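Local atomic coordinates of alcohol oxidase (Myceliophthora thermophila, PDB entry 6F74), a protein that probably oxidises a substrate with molecular oxygen by means of a bound FAD, as a flavoprotein oxidase of the vanillyl-alcohol oxidase type. Residues A[180-185]-A[202-207]. Numbering follows the deposited sequence.
Sequences NGVRFQ and SAIHID
Arg183, on the same sheet face as His205, crosses the side chain of Asp207 at a slant and binds its carboxylate: NH2 lies 2.8 Å from OD2 in a hydrogen-bonded salt bridge. OD2 lies near the guanidinium plane, and NH2 comes to its anti side, 22° out of the carboxylate plane. A bend at chi3 (-73°) turns NE aside from the line of the extended chain. NH1 bonds Asn180 O at 3.0 Å, on a lone pair; this bond and the NH2 bridge together hold the flat group's rotation. The His205 ring stands almost perpendicular to the guanidinium; its ND1 is bonded to a water at the ring edge, and that water accepts a weak bond from Arg183 NE. Asp207 CB lies over one face of the His205 ring, toward its rim. An alanine in place of Asp207 would probably leave the Arg183 charge without its mate and that end of the guanidinium less firmly held. Arg183-His205 and Gln185-Ala203 are hydrogen-bonded antiparallel pairs, with bonds both ways. Asn180 and Gly181 both face Asp207, a classic beta bulge: Asn180 N to Asp207 O is 2.7 Å, Asp207 N to Gly181 O 2.9 Å. Strand 203-208 also pairs with strand 296-306, so 179-185 extends this antiparallel sheet of the FAD-binding domain. On the other face Val182 CG1 presses on Ile204 CG2 at a tight 3.4 Å, the Phe184 ring turns its edge to Ile204 CG1, and helix 212-221 covers these side chains through Val218 and Ala219.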
ATOM      1  N   ASN A 180       1.998 -20.160   9.900  1.00 24.16           N
ATOM      2  CA  ASN A 180       1.880 -21.050  11.073  1.00 25.07           C
ATOM      3  C   ASN A 180       0.545 -20.894  11.814  1.00 25.66           C
ATOM      4  O   ASN A 180       0.455 -21.149  13.020  1.00 26.37           O
ATOM      5  CB  ASN A 180       3.057 -20.818  12.015  1.00 25.11           C
ATOM      6  CG  ASN A 180       4.386 -20.852  11.282  1.00 24.51           C
ATOM      7  OD1 ASN A 180       5.127 -19.905  11.306  1.00 23.99           O
ATOM      8  ND2 ASN A 180       4.699 -21.981  10.647  1.00 24.68           N
ATOM      9  N   GLY A 181      -0.488 -20.503  11.066  1.00 25.41           N
ATOM     10  CA  GLY A 181      -1.867 -20.474  11.544  1.00 25.98           C
ATOM     11  C   GLY A 181      -2.409 -19.073  11.746  1.00 25.58           C
ATOM     12  O   GLY A 181      -1.670 -18.136  12.074  1.00 25.13           O
ATOM     13  N   VAL A 182      -3.712 -18.939  11.511  1.00 25.78           N
ATOM     14  CA  VAL A 182      -4.440 -17.733  11.880  1.00 25.63           C
ATOM     15  C   VAL A 182      -5.506 -18.180  12.871  1.00 26.62           C
ATOM     16  O   VAL A 182      -6.395 -18.951  12.506  1.00 27.07           O
ATOM     17  CB  VAL A 182      -5.091 -17.068  10.662  1.00 24.98           C
ATOM     18  CG1 VAL A 182      -5.898 -15.863  11.082  1.00 24.90           C
ATOM     19  CG2 VAL A 182      -4.008 -16.656   9.661  1.00 24.10           C
ATOM     20  N   ARG A 183      -5.410 -17.704  14.108  1.00 27.01           N
ATOM     21  CA  ARG A 183      -6.274 -18.199  15.173  1.00 28.09           C
ATOM     22  C   ARG A 183      -6.997 -17.069  15.860  1.00 28.20           C
ATOM     23  O   ARG A 183      -6.401 -16.052  16.199  1.00 27.78           O
ATOM     24  CB  ARG A 183      -5.466 -18.973  16.212  1.00 28.79           C
ATOM     25  CG  ARG A 183      -4.844 -20.248  15.692  1.00 28.90           C
ATOM     26  CD  ARG A 183      -4.022 -20.946  16.770  1.00 29.62           C
ATOM     27  NE  ARG A 183      -2.760 -20.252  17.036  1.00 29.05           N
ATOM     28  CZ  ARG A 183      -1.672 -20.280  16.248  1.00 28.27           C
ATOM     29  NH1 ARG A 183      -1.638 -20.972  15.104  1.00 27.94           N
ATOM     30  NH2 ARG A 183      -0.580 -19.625  16.626  1.00 27.90           N
ATOM     31  N   PHE A 184      -8.287 -17.285  16.087  1.00 28.86           N
ATOM     32  CA  PHE A 184      -9.142 -16.327  16.748  1.00 29.12           C
ATOM     33  C   PHE A 184      -8.992 -16.474  18.251  1.00 30.08           C
ATOM     34  O   PHE A 184      -8.934 -17.576  18.762  1.00 30.91           O
ATOM     35  CB  PHE A 184     -10.594 -16.584  16.310  1.00 29.48           C
ATOM     36  CG  PHE A 184     -11.608 -15.756  17.043  1.00 29.92           C
ATOM     37  CD1 PHE A 184     -11.810 -14.425  16.704  1.00 29.20           C
ATOM     38  CD2 PHE A 184     -12.365 -16.312  18.079  1.00 31.13           C
ATOM     39  CE1 PHE A 184     -12.739 -13.651  17.378  1.00 29.64           C
ATOM     40  CE2 PHE A 184     -13.306 -15.544  18.761  1.00 31.59           C
ATOM     41  CZ  PHE A 184     -13.500 -14.204  18.408  1.00 30.83           C
ATOM     42  N   GLN A 185      -8.963 -15.348  18.949  1.00 30.05           N
ATOM     43  CA  GLN A 185      -8.965 -15.314  20.420  1.00 31.06           C
ATOM     44  C   GLN A 185     -10.213 -14.580  20.888  1.00 31.52           C
ATOM     45  O   GLN A 185     -10.341 -13.391  20.635  1.00 30.91           O
ATOM     46  CB  GLN A 185      -7.735 -14.541  20.926  1.00 30.71           C
ATOM     47  CG  GLN A 185      -6.386 -15.130  20.532  1.00 30.23           C
ATOM     48  CD  GLN A 185      -5.211 -14.400  21.151  1.00 30.05           C
ATOM     49  OE1 GLN A 185      -5.225 -13.159  21.321  1.00 29.74           O
ATOM     50  NE2 GLN A 185      -4.192 -15.163  21.537  1.00 30.33           N
ATOM     51  N   SER A 202     -11.841  -9.126  21.596  1.00 30.65           N
ATOM     52  CA  SER A 202     -11.318 -10.262  20.856  1.00 30.28           C
ATOM     53  C   SER A 202     -10.080  -9.886  20.033  1.00 29.19           C
ATOM     54  O   SER A 202      -9.760  -8.696  19.848  1.00 28.62           O
ATOM     55  CB  SER A 202     -12.407 -10.854  19.957  1.00 30.20           C
ATOM     56  OG  SER A 202     -13.536 -11.303  20.688  1.00 31.28           O
ATOM     57  N   ALA A 203      -9.381 -10.915  19.562  1.00 28.97           N
ATOM     58  CA  ALA A 203      -8.224 -10.727  18.698  1.00 27.98           C
ATOM     59  C   ALA A 203      -8.027 -11.860  17.701  1.00 27.64           C
ATOM     60  O   ALA A 203      -8.650 -12.924  17.832  1.00 28.27           O
ATOM     61  CB  ALA A 203      -6.984 -10.520  19.522  1.00 28.13           C
ATOM     62  N   ILE A 204      -7.183 -11.596  16.689  1.00 26.68           N
ATOM     63  CA  ILE A 204      -6.673 -12.644  15.821  1.00 26.37           C
ATOM     64  C   ILE A 204      -5.147 -12.688  15.912  1.00 26.02           C
ATOM     65  O   ILE A 204      -4.476 -11.657  15.753  1.00 25.45           O
ATOM     66  CB  ILE A 204      -7.195 -12.533  14.370  1.00 25.67           C
ATOM     67  CG1 ILE A 204      -8.707 -12.785  14.357  1.00 26.19           C
ATOM     68  CG2 ILE A 204      -6.497 -13.551  13.483  1.00 25.35           C
ATOM     69  CD1 ILE A 204      -9.398 -12.827  12.994  1.00 25.70           C
ATOM     70  N   HIS A 205      -4.615 -13.885  16.198  1.00 26.45           N
ATOM     71  CA  HIS A 205      -3.184 -14.145  16.122  1.00 26.12           C
ATOM     72  C   HIS A 205      -2.856 -14.476  14.681  1.00 25.35           C
ATOM     73  O   HIS A 205      -3.180 -15.555  14.184  1.00 25.55           O
ATOM     74  CB  HIS A 205      -2.779 -15.287  17.065  1.00 26.98           C
ATOM     75  CG  HIS A 205      -1.288 -15.472  17.174  1.00 26.74           C
ATOM     76  ND1 HIS A 205      -0.700 -16.504  17.871  1.00 27.41           N
ATOM     77  CD2 HIS A 205      -0.279 -14.802  16.573  1.00 25.92           C
ATOM     78  CE1 HIS A 205       0.610 -16.422  17.750  1.00 26.99           C
ATOM     79  NE2 HIS A 205       0.893 -15.401  16.964  1.00 26.10           N
ATOM     80  N   ILE A 206      -2.250 -13.520  13.985  1.00 24.52           N
ATOM     81  CA  ILE A 206      -1.828 -13.776  12.625  1.00 23.83           C
ATOM     82  C   ILE A 206      -0.413 -14.326  12.705  1.00 23.73           C
ATOM     83  O   ILE A 206       0.541 -13.550  12.750  1.00 23.33           O
ATOM     84  CB  ILE A 206      -1.888 -12.511  11.761  1.00 23.06           C
ATOM     85  CG1 ILE A 206      -3.270 -11.849  11.887  1.00 23.22           C
ATOM     86  CG2 ILE A 206      -1.585 -12.853  10.306  1.00 22.46           C
ATOM     87  CD1 ILE A 206      -3.378 -10.486  11.204  1.00 22.57           C
ATOM     88  N   ASP A 207      -0.286 -15.659  12.718  1.00 24.16           N
ATOM     89  CA  ASP A 207       0.973 -16.344  12.984  1.00 24.25           C
ATOM     90  C   ASP A 207       1.640 -16.724  11.676  1.00 23.64           C
ATOM     91  O   ASP A 207       1.819 -17.889  11.361  1.00 23.89           O
ATOM     92  CB  ASP A 207       0.723 -17.582  13.877  1.00 25.21           C
ATOM     93  CG  ASP A 207       1.968 -18.048  14.617  1.00 25.49           C
ATOM     94  OD1 ASP A 207       3.085 -17.470  14.432  1.00 24.95           O
ATOM     95  OD2 ASP A 207       1.817 -19.019  15.401  1.00 26.34           O
TER
HETATM   96  O   HOH W   1      -2.226 -17.877  19.455  1.00 27.60           O